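Long-range contacts in F5/8 type C domain protein (PDB 4ZRX), which is a putative alpha-L-fucosidase, which probably releases alpha-linked fucose from glycans by hydrolysis and also carries an F5/8 type C domain of the kind that often binds sugars: residues 242-247 and 261-266; 9-14 and 277-282; 237-242 and 397-402; 37-42 and 282-287; 182-187 and 215-220. One frame throughout, in Å; residues are numbered along the deposited sequence.

Contact 1. Residues 242-247 and 261-266; sequences TVLTPG and VFSKAE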
# COMPACT_ATOMS: atom_id res chain seq x y z
N THR A 242 -9.95 9.93 15.91
CA THR A 242 -11.00 9.21 15.21
C THR A 242 -12.08 8.70 16.16
O THR A 242 -11.83 8.41 17.37
CB THR A 242 -10.42 8.02 14.37
OG1 THR A 242 -11.50 7.37 13.73
CG2 THR A 242 -9.62 7.01 15.22
N VAL A 243 -13.29 8.65 15.64
CA VAL A 243 -14.43 8.05 16.36
C VAL A 243 -14.41 6.52 16.30
O VAL A 243 -15.22 5.85 16.98
CB VAL A 243 -15.75 8.57 15.80
CG1 VAL A 243 -15.81 10.05 15.88
CG2 VAL A 243 -15.99 8.12 14.35
N LEU A 244 -13.58 5.93 15.42
CA LEU A 244 -13.54 4.47 15.30
C LEU A 244 -13.00 3.83 16.57
O LEU A 244 -11.89 4.13 16.96
CB LEU A 244 -12.74 4.02 14.07
CG LEU A 244 -12.80 2.52 13.74
CD1 LEU A 244 -14.13 2.06 13.25
CD2 LEU A 244 -11.65 2.18 12.71
N THR A 245 -13.76 2.92 17.17
CA THR A 245 -13.42 2.33 18.43
C THR A 245 -12.51 1.13 18.11
O THR A 245 -12.91 0.23 17.35
CB THR A 245 -14.66 1.86 19.22
OG1 THR A 245 -15.52 2.96 19.47
CG2 THR A 245 -14.21 1.24 20.54
N PRO A 246 -11.33 1.08 18.72
CA PRO A 246 -10.48 -0.11 18.58
C PRO A 246 -11.22 -1.39 18.81
O PRO A 246 -11.99 -1.51 19.79
CB PRO A 246 -9.38 0.12 19.62
CG PRO A 246 -9.20 1.57 19.58
CD PRO A 246 -10.61 2.14 19.44
N GLY A 247 -11.00 -2.35 17.92
CA GLY A 247 -11.74 -3.61 17.91
C GLY A 247 -11.55 -4.46 19.16
O GLY A 247 -12.36 -5.34 19.46
N VAL A 261 -19.43 3.32 11.38
CA VAL A 261 -18.03 3.34 11.07
C VAL A 261 -17.46 1.92 11.16
O VAL A 261 -18.01 1.01 11.86
CB VAL A 261 -17.23 4.29 11.99
CG1 VAL A 261 -17.65 5.69 11.72
CG2 VAL A 261 -17.35 3.94 13.44
N PHE A 262 -16.39 1.73 10.39
CA PHE A 262 -15.73 0.43 10.30
C PHE A 262 -14.42 0.75 9.62
O PHE A 262 -14.26 1.87 9.09
CB PHE A 262 -16.59 -0.59 9.48
CG PHE A 262 -17.17 -0.01 8.21
CD1 PHE A 262 -18.38 0.68 8.20
CD2 PHE A 262 -16.48 -0.12 7.01
CE1 PHE A 262 -18.91 1.24 6.97
CE2 PHE A 262 -16.98 0.41 5.83
CZ PHE A 262 -18.20 1.10 5.78
N SER A 263 -13.47 -0.17 9.65
CA SER A 263 -12.13 0.14 9.18
C SER A 263 -12.01 0.75 7.78
O SER A 263 -11.23 1.66 7.62
CB SER A 263 -11.22 -1.05 9.31
OG SER A 263 -11.18 -1.47 10.65
N LYS A 264 -12.79 0.25 6.82
CA LYS A 264 -12.77 0.69 5.47
C LYS A 264 -13.63 1.98 5.21
O LYS A 264 -13.60 2.50 4.15
CB LYS A 264 -13.30 -0.45 4.55
CG LYS A 264 -13.08 -0.26 3.07
CD LYS A 264 -13.63 -1.52 2.32
CE LYS A 264 -13.70 -1.34 0.81
NZ LYS A 264 -12.41 -1.35 0.22
N ALA A 265 -14.35 2.47 6.21
CA ALA A 265 -15.28 3.58 5.98
C ALA A 265 -14.55 4.84 5.56
O ALA A 265 -13.37 5.06 5.90
CB ALA A 265 -16.07 3.82 7.23
N GLU A 266 -15.30 5.66 4.85
CA GLU A 266 -14.75 6.90 4.33
C GLU A 266 -14.48 7.96 5.36
O GLU A 266 -13.38 8.55 5.34
CB GLU A 266 -15.68 7.41 3.28
CG GLU A 266 -15.53 6.53 2.07
CD GLU A 266 -16.59 6.76 1.08
OE1 GLU A 266 -17.62 7.42 1.44
OE2 GLU A 266 -16.45 6.18 -0.03
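Leu244 and Val261 meet through their methyl groups, with Leu244 CD1 3.7 Å from Val261 CG2. The CB of Val261 points at the 242-247 segment, whereas Leu244 leaves its backbone at a tangent and reaches across with the end of its side chain. Its CG lies anti to the backbone N (chi1 -172°), and the two methyls beyond it divide the work. CD1 also touches the backbone of the next residue, 3.7 Å from Phe262 N, while CD2 rests more loosely against Ser263 CA at 4.1 Å. A second valine completes the apolar cluster: Val243 and Val261 cross at about a right angle, and only one branch of each takes part, CG2 of Val243 lying 3.9 Å from CG1 of Val261. Methyls meet methyls among these three aliphatic side chains, with no polar bond joining the two segments. Each segment instead has its own internal bond. Leu244 N donates to Thr242 OG1 at 3.0 Å, an ST turn just ahead of the leucine, and Ala265 N closes a type I beta turn on Phe262 O. Helix 252-259 connects the two segments; its Leu259 touches Val243, and its Asn256 touches Leu244 and Val261. The arrangement is that of a helix-containing excursion between strands 241-242 and 279-290 of the TIM-barrel fucosidase domain, its two loop ends held together by aliphatic side chains.

Contact 2. Residues 9-14 and 277-282; sequences VKHVEF and ATELFW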
# COMPACT_ATOMS: atom_id res chain seq x y z
N VAL A 9 -4.16 12.42 26.38
CA VAL A 9 -3.29 11.44 25.74
C VAL A 9 -4.12 10.22 25.34
O VAL A 9 -4.67 9.55 26.20
CB VAL A 9 -2.07 11.04 26.62
CG1 VAL A 9 -1.22 10.05 25.94
CG2 VAL A 9 -1.23 12.26 26.97
N LYS A 10 -4.20 9.95 24.01
CA LYS A 10 -4.72 8.69 23.40
C LYS A 10 -6.21 8.49 23.40
O LYS A 10 -6.76 7.91 22.45
CB LYS A 10 -4.00 7.45 23.95
CG LYS A 10 -4.21 6.19 23.16
CD LYS A 10 -3.34 5.06 23.73
CE LYS A 10 -3.76 3.67 23.25
NZ LYS A 10 -2.80 2.64 23.76
N HIS A 11 -6.89 8.97 24.45
CA HIS A 11 -8.34 8.84 24.56
C HIS A 11 -8.93 10.03 25.27
O HIS A 11 -8.30 10.57 26.18
CB HIS A 11 -8.63 7.52 25.29
CG HIS A 11 -10.07 7.27 25.59
ND1 HIS A 11 -10.52 7.14 26.88
CD2 HIS A 11 -11.14 7.10 24.79
CE1 HIS A 11 -11.82 6.90 26.86
NE2 HIS A 11 -12.22 6.87 25.61
N VAL A 12 -10.10 10.45 24.82
CA VAL A 12 -10.89 11.41 25.55
C VAL A 12 -12.35 11.00 25.51
O VAL A 12 -12.84 10.57 24.50
CB VAL A 12 -10.70 12.86 24.99
CG1 VAL A 12 -11.13 13.00 23.50
CG2 VAL A 12 -11.45 13.86 25.83
N GLU A 13 -13.03 11.13 26.66
CA GLU A 13 -14.46 10.88 26.79
C GLU A 13 -15.18 12.23 26.80
O GLU A 13 -14.81 13.10 27.58
CB GLU A 13 -14.73 10.15 28.12
CG GLU A 13 -14.16 8.74 28.17
CD GLU A 13 -13.17 8.50 29.32
OE1 GLU A 13 -12.33 9.38 29.65
OE2 GLU A 13 -13.19 7.38 29.86
N PHE A 14 -16.20 12.41 25.98
CA PHE A 14 -16.93 13.65 25.98
C PHE A 14 -17.96 13.56 27.13
O PHE A 14 -18.60 12.51 27.30
CB PHE A 14 -17.67 13.88 24.67
CG PHE A 14 -16.79 13.90 23.47
CD1 PHE A 14 -15.56 14.57 23.48
CD2 PHE A 14 -17.22 13.28 22.31
CE1 PHE A 14 -14.75 14.59 22.34
CE2 PHE A 14 -16.40 13.30 21.15
CZ PHE A 14 -15.17 13.97 21.19
N ALA A 277 -20.78 10.83 18.49
CA ALA A 277 -19.71 10.18 19.22
C ALA A 277 -19.71 10.58 20.67
O ALA A 277 -20.01 11.73 20.99
CB ALA A 277 -18.36 10.53 18.60
N THR A 278 -19.37 9.66 21.57
CA THR A 278 -19.23 10.01 23.00
C THR A 278 -17.77 9.94 23.45
O THR A 278 -17.48 10.18 24.62
CB THR A 278 -20.03 9.01 23.90
OG1 THR A 278 -19.56 7.68 23.64
CG2 THR A 278 -21.52 9.10 23.61
N GLU A 279 -16.86 9.55 22.54
CA GLU A 279 -15.46 9.48 22.89
C GLU A 279 -14.64 9.51 21.61
O GLU A 279 -15.18 9.40 20.53
CB GLU A 279 -15.15 8.25 23.73
CG GLU A 279 -15.59 6.92 23.14
CD GLU A 279 -15.37 5.75 24.06
OE1 GLU A 279 -14.48 5.79 24.96
OE2 GLU A 279 -16.05 4.72 23.85
N LEU A 280 -13.34 9.72 21.77
CA LEU A 280 -12.46 9.88 20.65
C LEU A 280 -11.12 9.28 20.98
O LEU A 280 -10.68 9.29 22.14
CB LEU A 280 -12.36 11.35 20.22
CG LEU A 280 -11.93 11.65 18.76
CD1 LEU A 280 -13.10 11.37 17.83
CD2 LEU A 280 -11.54 13.15 18.62
N PHE A 281 -10.49 8.72 19.95
CA PHE A 281 -9.29 7.93 20.12
C PHE A 281 -8.17 8.47 19.25
O PHE A 281 -8.42 8.75 18.09
CB PHE A 281 -9.54 6.45 19.77
CG PHE A 281 -10.71 5.84 20.45
CD1 PHE A 281 -10.60 5.29 21.70
CD2 PHE A 281 -11.95 5.84 19.84
CE1 PHE A 281 -11.72 4.75 22.34
CE2 PHE A 281 -13.05 5.32 20.46
CZ PHE A 281 -12.93 4.78 21.71
N TRP A 282 -6.93 8.53 19.78
CA TRP A 282 -5.77 8.73 18.89
C TRP A 282 -5.42 7.32 18.41
O TRP A 282 -4.94 6.43 19.17
CB TRP A 282 -4.57 9.41 19.57
CG TRP A 282 -3.55 9.75 18.50
CD1 TRP A 282 -2.58 8.96 18.03
CD2 TRP A 282 -3.51 10.94 17.70
NE1 TRP A 282 -1.96 9.52 16.97
CE2 TRP A 282 -2.47 10.77 16.77
CE3 TRP A 282 -4.23 12.13 17.69
CZ2 TRP A 282 -2.11 11.77 15.85
CZ3 TRP A 282 -3.88 13.13 16.76
CH2 TRP A 282 -2.81 12.92 15.87
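His11 NE2 donates to Glu279 OE1 in a short bond of 2.6 Å that joins the two strands through their side chains. The carboxylate oxygen is met on its anti side, and the imidazole and carboxylate planes stand 61° apart. Glu279 CG sits between its own backbone N and carbonyl carbon (chi1 54°); from there the extended chain carries the carboxylate to the imidazole, and OE2 makes a salt bridge with Arg251. The backbones pair antiparallel. Val12 and Leu280 form the hydrogen-bonded pair, with Leu280 N 2.9 Å from Val12 O. The return bond runs from Val12 N to Leu280 O at 3.0 Å. Further bonds run from Trp282 N to Lys10 O and from Phe14 N to Thr278 O. Beside the histidine, the Phe281 ring lies nearly parallel but slid away, CE1 being 3.4 Å from His11 CD2. On the other sheet face Val12 CG1 touches Leu280 CB at 3.9 Å; Phe14, just past the strand, reaches Leu280 CB with its CZ at 4.0 Å. Met26 of helix 20-27 packs on both Val12 and Phe14. The chemistry therefore differs between faces: apolar beneath helix 20-27, and on the other a polar pair beside an aromatic ring, where Arg251 and His11 probably stabilise a charged Glu279.

Contact 3. Residues 237-242 and 397-402; sequences TEWNAT and KGQRVE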
# COMPACT_ATOMS: atom_id res chain seq x y z
N THR A 237 -8.53 12.59 3.30
CA THR A 237 -8.94 13.18 4.56
C THR A 237 -8.76 12.08 5.60
O THR A 237 -9.58 11.14 5.66
CB THR A 237 -10.38 13.58 4.53
OG1 THR A 237 -10.62 14.52 3.50
CG2 THR A 237 -10.87 14.16 5.88
N GLU A 238 -7.65 12.17 6.36
CA GLU A 238 -7.29 11.12 7.31
C GLU A 238 -7.22 11.70 8.72
O GLU A 238 -6.24 12.41 9.07
CB GLU A 238 -5.99 10.45 6.93
CG GLU A 238 -5.66 9.19 7.77
CD GLU A 238 -6.56 8.00 7.50
OE1 GLU A 238 -6.47 7.36 6.41
OE2 GLU A 238 -7.42 7.64 8.35
N TRP A 239 -8.28 11.42 9.49
CA TRP A 239 -8.41 11.80 10.91
C TRP A 239 -7.83 10.69 11.78
O TRP A 239 -8.37 9.59 11.85
CB TRP A 239 -9.87 12.02 11.29
CG TRP A 239 -10.37 13.32 10.80
CD1 TRP A 239 -11.19 13.53 9.75
CD2 TRP A 239 -9.98 14.62 11.27
NE1 TRP A 239 -11.35 14.85 9.54
CE2 TRP A 239 -10.63 15.55 10.45
CE3 TRP A 239 -9.15 15.07 12.28
CZ2 TRP A 239 -10.48 16.91 10.60
CZ3 TRP A 239 -8.97 16.44 12.43
CH2 TRP A 239 -9.67 17.35 11.58
N ASN A 240 -6.69 10.96 12.41
CA ASN A 240 -6.14 10.04 13.39
C ASN A 240 -6.66 10.26 14.77
O ASN A 240 -6.49 9.42 15.67
CB ASN A 240 -4.63 10.05 13.27
CG ASN A 240 -4.16 9.36 11.99
OD1 ASN A 240 -4.86 8.48 11.45
ND2 ASN A 240 -3.04 9.75 11.52
N ALA A 241 -7.29 11.41 14.99
CA ALA A 241 -8.19 11.62 16.10
C ALA A 241 -9.56 11.14 15.56
O ALA A 241 -10.20 11.85 14.79
CB ALA A 241 -8.24 13.12 16.50
N THR A 242 -9.95 9.93 15.91
CA THR A 242 -11.00 9.21 15.21
C THR A 242 -12.08 8.70 16.16
O THR A 242 -11.83 8.41 17.37
CB THR A 242 -10.42 8.02 14.37
OG1 THR A 242 -11.50 7.37 13.73
CG2 THR A 242 -9.62 7.01 15.22
N LYS A 397 0.25 18.56 19.80
CA LYS A 397 -0.79 19.38 20.32
C LYS A 397 -2.13 19.07 19.70
O LYS A 397 -3.10 19.77 19.91
CB LYS A 397 -0.40 20.84 20.11
CG LYS A 397 0.90 21.20 20.80
CD LYS A 397 1.20 22.66 20.70
CE LYS A 397 2.52 22.92 21.43
NZ LYS A 397 3.11 24.20 21.03
N GLY A 398 -2.20 18.01 18.89
CA GLY A 398 -3.46 17.56 18.33
C GLY A 398 -3.52 17.67 16.82
O GLY A 398 -2.63 18.29 16.18
N GLN A 399 -4.58 17.12 16.24
CA GLN A 399 -4.82 17.22 14.82
C GLN A 399 -5.92 18.22 14.58
O GLN A 399 -7.02 18.00 15.02
CB GLN A 399 -5.21 15.84 14.23
CG GLN A 399 -5.30 15.93 12.73
CD GLN A 399 -5.64 14.66 12.04
OE1 GLN A 399 -5.69 13.59 12.64
NE2 GLN A 399 -5.77 14.75 10.73
N ARG A 400 -5.66 19.30 13.84
CA ARG A 400 -6.60 20.44 13.81
C ARG A 400 -6.99 20.94 12.45
O ARG A 400 -8.08 21.43 12.29
CB ARG A 400 -5.99 21.59 14.61
CG ARG A 400 -5.69 21.15 16.04
CD ARG A 400 -5.19 22.27 16.88
NE ARG A 400 -4.94 21.83 18.25
CZ ARG A 400 -4.89 22.64 19.30
NH1 ARG A 400 -5.05 23.96 19.16
NH2 ARG A 400 -4.64 22.13 20.49
N VAL A 401 -6.13 20.83 11.46
CA VAL A 401 -6.41 21.37 10.14
C VAL A 401 -7.50 20.57 9.45
O VAL A 401 -7.53 19.34 9.48
CB VAL A 401 -5.14 21.51 9.27
CG1 VAL A 401 -5.48 21.99 7.86
CG2 VAL A 401 -4.19 22.51 9.93
N GLU A 402 -8.50 21.33 8.95
CA GLU A 402 -9.64 20.75 8.26
C GLU A 402 -9.74 21.09 6.77
O GLU A 402 -10.32 20.30 6.02
CB GLU A 402 -10.91 21.16 8.94
CG GLU A 402 -11.02 20.62 10.33
CD GLU A 402 -12.21 21.18 11.10
OE1 GLU A 402 -12.32 22.43 11.11
OE2 GLU A 402 -13.06 20.39 11.69
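Gln399 reaches the backbone on both sides of Trp239 with its terminal amide, using its two polar atoms at once. NE2 donates to Glu238 O, which also accepts from Asn322, at 2.9 Å in an almost straight bond (177°), the acceptor lying in the plane of the amide. OE1 in turn accepts from Asn240 N at 2.8 Å, the donor sitting on a lone pair. These two hydrogen bonds fix the rotation of the amide, and the extended chain behind it, with CG anti to the backbone N (chi1 -174°), spans the gap between the segments. The indole of Trp239 lies alongside: its CE3 is 3.5 Å from Gln399 CD, the ring and amide planes 32° apart. The contact joins the TIM-barrel fucosidase domain, to which strand 241-242 belongs, to the antiparallel beta domain that follows it, where 401-410 is a strand. At the far rim of the indole the segments touch without hydrogen bonds. Trp239 CH2 stands 3.6 Å from Val401 O, and Glu402 CG meets the edge of the indole with only a methylene, 3.8 Å from CH2. Partly exposed, Glu402 has its OE2 in salt bridges with Arg271 and Arg447.

Contact 4. Residues 37-42 and 282-287; sequences YAWQQM and WYPSEV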
# COMPACT_ATOMS: atom_id res chain seq x y z
N TYR A 37 3.71 8.39 18.78
CA TYR A 37 4.40 9.46 18.08
C TYR A 37 5.66 8.97 17.46
O TYR A 37 5.93 9.22 16.28
CB TYR A 37 4.68 10.59 19.06
CG TYR A 37 5.21 11.82 18.44
CD1 TYR A 37 4.41 12.65 17.69
CD2 TYR A 37 6.51 12.17 18.59
CE1 TYR A 37 4.94 13.82 17.12
CE2 TYR A 37 7.01 13.34 18.06
CZ TYR A 37 6.23 14.15 17.37
OH TYR A 37 6.72 15.26 16.77
N ALA A 38 6.42 8.18 18.22
CA ALA A 38 7.64 7.57 17.68
C ALA A 38 7.34 6.64 16.49
O ALA A 38 8.03 6.62 15.47
CB ALA A 38 8.39 6.80 18.79
N TRP A 39 6.26 5.87 16.61
CA TRP A 39 5.85 5.00 15.51
C TRP A 39 5.60 5.79 14.24
O TRP A 39 6.07 5.43 13.16
CB TRP A 39 4.62 4.20 15.97
CG TRP A 39 3.96 3.42 14.86
CD1 TRP A 39 4.25 2.16 14.41
CD2 TRP A 39 2.88 3.88 14.09
NE1 TRP A 39 3.42 1.83 13.36
CE2 TRP A 39 2.59 2.88 13.12
CE3 TRP A 39 2.18 5.08 14.05
CZ2 TRP A 39 1.55 3.04 12.17
CZ3 TRP A 39 1.15 5.22 13.12
CH2 TRP A 39 0.88 4.20 12.20
N GLN A 40 4.88 6.90 14.38
CA GLN A 40 4.49 7.76 13.28
C GLN A 40 5.75 8.27 12.54
O GLN A 40 5.79 8.36 11.33
CB GLN A 40 3.70 8.96 13.80
CG GLN A 40 2.99 9.76 12.75
CD GLN A 40 1.67 9.16 12.39
OE1 GLN A 40 0.77 9.20 13.18
NE2 GLN A 40 1.55 8.60 11.19
N GLN A 41 6.78 8.59 13.30
CA GLN A 41 8.03 9.10 12.75
C GLN A 41 8.74 8.13 11.88
O GLN A 41 9.52 8.56 11.00
CB GLN A 41 9.02 9.57 13.79
CG GLN A 41 8.45 10.41 14.87
CD GLN A 41 7.86 11.63 14.43
OE1 GLN A 41 8.50 12.42 13.72
NE2 GLN A 41 6.59 11.89 14.86
N MSE A 42 8.51 6.83 12.07
CA MSE A 42 9.19 5.87 11.19
C MSE A 42 8.84 6.05 9.75
O MSE A 42 9.71 5.87 8.90
CB MSE A 42 8.91 4.43 11.61
CG MSE A 42 9.33 4.13 13.02
SE MSE A 42 9.17 2.21 13.39
CE MSE A 42 7.27 2.13 13.36
N TRP A 282 -6.93 8.53 19.78
CA TRP A 282 -5.77 8.73 18.89
C TRP A 282 -5.42 7.32 18.41
O TRP A 282 -4.94 6.43 19.17
CB TRP A 282 -4.57 9.41 19.57
CG TRP A 282 -3.55 9.75 18.50
CD1 TRP A 282 -2.58 8.96 18.03
CD2 TRP A 282 -3.51 10.94 17.70
NE1 TRP A 282 -1.96 9.52 16.97
CE2 TRP A 282 -2.47 10.77 16.77
CE3 TRP A 282 -4.23 12.13 17.69
CZ2 TRP A 282 -2.11 11.77 15.85
CZ3 TRP A 282 -3.88 13.13 16.76
CH2 TRP A 282 -2.81 12.92 15.87
N TYR A 283 -5.68 7.08 17.13
CA TYR A 283 -5.65 5.69 16.60
C TYR A 283 -5.29 5.85 15.15
O TYR A 283 -6.14 5.91 14.29
CB TYR A 283 -7.01 5.07 16.83
CG TYR A 283 -7.19 3.59 16.59
CD1 TYR A 283 -6.18 2.66 16.92
CD2 TYR A 283 -8.41 3.09 16.14
CE1 TYR A 283 -6.34 1.31 16.69
CE2 TYR A 283 -8.57 1.70 15.92
CZ TYR A 283 -7.55 0.82 16.24
OH TYR A 283 -7.74 -0.55 16.09
N PRO A 284 -3.99 5.93 14.87
CA PRO A 284 -3.54 6.37 13.58
C PRO A 284 -3.37 5.25 12.58
O PRO A 284 -3.06 4.15 12.94
CB PRO A 284 -2.18 7.00 13.88
CG PRO A 284 -1.65 6.17 15.01
CD PRO A 284 -2.88 5.96 15.86
N SER A 285 -3.58 5.62 11.33
CA SER A 285 -3.66 4.70 10.20
C SER A 285 -2.32 4.14 9.74
O SER A 285 -1.38 4.90 9.59
CB SER A 285 -4.25 5.49 9.02
OG SER A 285 -4.28 4.72 7.85
N GLU A 286 -2.29 2.82 9.48
CA GLU A 286 -1.18 2.16 8.88
C GLU A 286 -1.66 1.51 7.59
O GLU A 286 -2.62 0.72 7.59
CB GLU A 286 -0.65 1.11 9.85
CG GLU A 286 0.67 0.46 9.45
CD GLU A 286 1.01 -0.68 10.43
OE1 GLU A 286 0.27 -1.69 10.45
OE2 GLU A 286 1.98 -0.54 11.20
N VAL A 287 -0.98 1.84 6.50
CA VAL A 287 -1.26 1.31 5.17
C VAL A 287 -0.35 0.11 4.94
O VAL A 287 0.86 0.26 4.93
CB VAL A 287 -1.02 2.37 4.11
CG1 VAL A 287 -0.99 1.76 2.65
CG2 VAL A 287 -2.04 3.45 4.22
O HOH W 1 -1.07 7.51 10.56
O HOH W 2 0.66 8.84 15.91
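Trp39 CG lies anti to its backbone N (chi1 171°), which sets it on the side of the 282-287 segment, and the indole follows from there; Gln40 starts the same way but bends at its second torsion (chi2 84°). The indole does most of the touching. Its CZ3 packs 3.5 Å from Pro284 CG, while CH2 meets the backbone oxygen of Ser285, also at 3.5 Å, at the edge of the ring. Farther round the rim, Glu286 CB lies 3.7 Å from Trp39 CZ2, and the carboxylate, turned 49° from the indole plane, brings OE2 to 3.5 Å from Trp39 NE1. That N-H has a weak bond to Glu181, and the firmer partner of Glu286 is Trp183, bonded through OE1. Helix 34-42, which precedes strand 44-48 of the TIM barrel, thus sends its indole among several barrel strands, touching Val216 of strand 216-219 and Val324 of strand 324-328 as well as 282-287. Gln40 meets the protein across the contact mainly through water, although its OE1 also lies 3.7 Å from Pro284 CB. Its NE2 donates to a water at 2.9 Å that in turn donates a hydrogen bond to Ser285 O. Its OE1 accepts from a second water, which takes the N-H of Trp282 NE1 at 2.9 Å in the plane of that indole.

Contact 5. Residues 182-187 and 215-220; sequences VWFDGA and AVMAIM. With EDO (1,2-ethanediol), chain B.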
# COMPACT_ATOMS: atom_id res chain seq x y z
N VAL A 182 3.82 -4.85 17.62
CA VAL A 182 3.21 -6.16 17.72
C VAL A 182 1.91 -6.14 16.95
O VAL A 182 1.02 -5.32 17.25
CB VAL A 182 2.91 -6.57 19.19
CG1 VAL A 182 2.33 -7.92 19.25
CG2 VAL A 182 4.23 -6.53 19.97
N TRP A 183 1.86 -6.94 15.87
CA TRP A 183 0.76 -6.90 14.93
C TRP A 183 -0.16 -8.07 15.21
O TRP A 183 0.28 -9.24 15.15
CB TRP A 183 1.34 -7.02 13.52
CG TRP A 183 0.78 -6.13 12.48
CD1 TRP A 183 1.16 -4.85 12.24
CD2 TRP A 183 -0.18 -6.46 11.45
NE1 TRP A 183 0.50 -4.34 11.18
CE2 TRP A 183 -0.31 -5.30 10.64
CE3 TRP A 183 -1.01 -7.54 11.20
CZ2 TRP A 183 -1.18 -5.25 9.54
CZ3 TRP A 183 -1.85 -7.49 10.13
CH2 TRP A 183 -1.91 -6.37 9.27
N PHE A 184 -1.42 -7.76 15.52
CA PHE A 184 -2.46 -8.76 15.75
C PHE A 184 -3.54 -8.64 14.69
O PHE A 184 -4.46 -7.82 14.75
CB PHE A 184 -3.05 -8.56 17.15
CG PHE A 184 -2.10 -8.85 18.31
CD1 PHE A 184 -1.22 -9.91 18.29
CD2 PHE A 184 -2.25 -8.13 19.49
CE1 PHE A 184 -0.43 -10.20 19.38
CE2 PHE A 184 -1.46 -8.41 20.62
CZ PHE A 184 -0.52 -9.46 20.57
N ASP A 185 -3.39 -9.45 13.65
CA ASP A 185 -4.28 -9.48 12.52
C ASP A 185 -5.68 -9.81 12.97
O ASP A 185 -5.87 -10.69 13.84
CB ASP A 185 -3.76 -10.49 11.55
CG ASP A 185 -4.32 -10.36 10.18
OD1 ASP A 185 -5.34 -9.68 9.99
OD2 ASP A 185 -3.67 -10.97 9.29
N GLY A 186 -6.67 -9.09 12.42
CA GLY A 186 -8.10 -9.33 12.76
C GLY A 186 -8.74 -10.41 11.91
O GLY A 186 -9.85 -10.86 12.19
N ALA A 187 -8.03 -10.84 10.88
CA ALA A 187 -8.59 -11.79 9.90
C ALA A 187 -8.88 -13.11 10.57
O ALA A 187 -8.11 -13.61 11.41
CB ALA A 187 -7.61 -12.00 8.74
N ALA A 215 6.75 -0.61 22.63
CA ALA A 215 5.97 -1.25 21.54
C ALA A 215 4.62 -0.62 21.40
O ALA A 215 4.01 -0.19 22.42
CB ALA A 215 5.79 -2.68 21.77
N VAL A 216 4.12 -0.60 20.17
CA VAL A 216 2.72 -0.35 19.91
C VAL A 216 1.99 -1.67 19.52
O VAL A 216 2.58 -2.52 18.84
CB VAL A 216 2.48 0.71 18.80
CG1 VAL A 216 2.86 2.08 19.33
CG2 VAL A 216 3.23 0.39 17.53
N MSE A 217 0.76 -1.80 19.98
CA MSE A 217 -0.12 -2.93 19.66
C MSE A 217 -1.01 -2.53 18.52
O MSE A 217 -1.80 -1.59 18.61
CB MSE A 217 -0.94 -3.35 20.89
CG MSE A 217 -1.75 -4.62 20.68
SE MSE A 217 -2.53 -5.03 22.38
CE MSE A 217 -4.01 -6.21 22.01
N ALA A 218 -0.84 -3.20 17.37
CA ALA A 218 -1.46 -2.82 16.10
C ALA A 218 -2.56 -3.75 15.60
O ALA A 218 -2.50 -4.97 15.77
CB ALA A 218 -0.37 -2.74 15.06
N ILE A 219 -3.56 -3.12 14.96
CA ILE A 219 -4.65 -3.73 14.19
C ILE A 219 -5.71 -4.15 15.19
O ILE A 219 -6.64 -3.37 15.46
CB ILE A 219 -4.20 -4.84 13.23
CG1 ILE A 219 -2.94 -4.43 12.46
CG2 ILE A 219 -5.36 -5.26 12.35
CD1 ILE A 219 -3.02 -3.14 11.61
N MSE A 220 -5.59 -5.35 15.78
CA MSE A 220 -6.42 -5.71 16.95
C MSE A 220 -5.60 -5.20 18.12
O MSE A 220 -4.86 -5.93 18.80
CB MSE A 220 -6.70 -7.21 17.04
CG MSE A 220 -7.50 -7.77 15.93
SE MSE A 220 -9.21 -6.87 15.65
CE MSE A 220 -9.99 -7.31 17.31
C1 EDO B . -5.72 -6.50 8.85
O1 EDO B . -5.67 -7.52 7.85
C2 EDO B . -7.16 -6.27 9.28
O2 EDO B . -7.51 -7.27 10.25
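Val182 N to Val216 O and Ala218 N to Val182 O begin a parallel ladder, continued by Phe184 N to Ala218 O and ended by Met220 N to Phe184 O at 2.9 Å. This is the strand pair of a beta-alpha-beta unit in the barrel, with helix 201-211 as the crossover. Aromatic contacts occupy both faces. Ile219 CG1 lies over the indole of Trp183, 3.4 Å from the centroid of its six-membered ring, a close CH-pi contact. On the other side selenomethionine Met217 makes a Met-aromatic contact, SE at the ring edge 5.2 Å from the Phe184 centroid. Polar contacts gather past the strand ends: Asp185 OD1 accepts from Ala187 N in an Asx turn, and from both hydroxyls of an ethanediol, probably from the crystallisation liquor, O1 at 3.1 Å, while Gly186 N donates to O2. Asp185 OD2 is bonded to Tyr144. A diol held by carboxylate and backbone N-H at the C-terminal strand ends, where TIM barrels carry their active sites, is consistent with a sugar-binding pocket.

Overall arrangement
Contacts 2, 3 and 4 gather round strand 279-290: contacts 2 and 4 use it directly and share Trp282, and contact 3 reaches it through neighbouring strand 241-242, with Asn240 bonded to Tyr283 and Ser285. Contact 1 joins the loop after that short strand, through shared Thr242, to the loop after helix 252-259. Contacts 1, 3, 4 and 5 are mostly buried, contact 2 only partly. Chemistry follows place: contacts 2 and 5 are strand ladders, antiparallel at the margin and parallel within the barrel; contact 1 is aliphatic, contact 3 an amide bridge to the next domain, and contact 4 combines indole packing with water bridges. Glu286 to Trp183 ties contact 4 to contact 5.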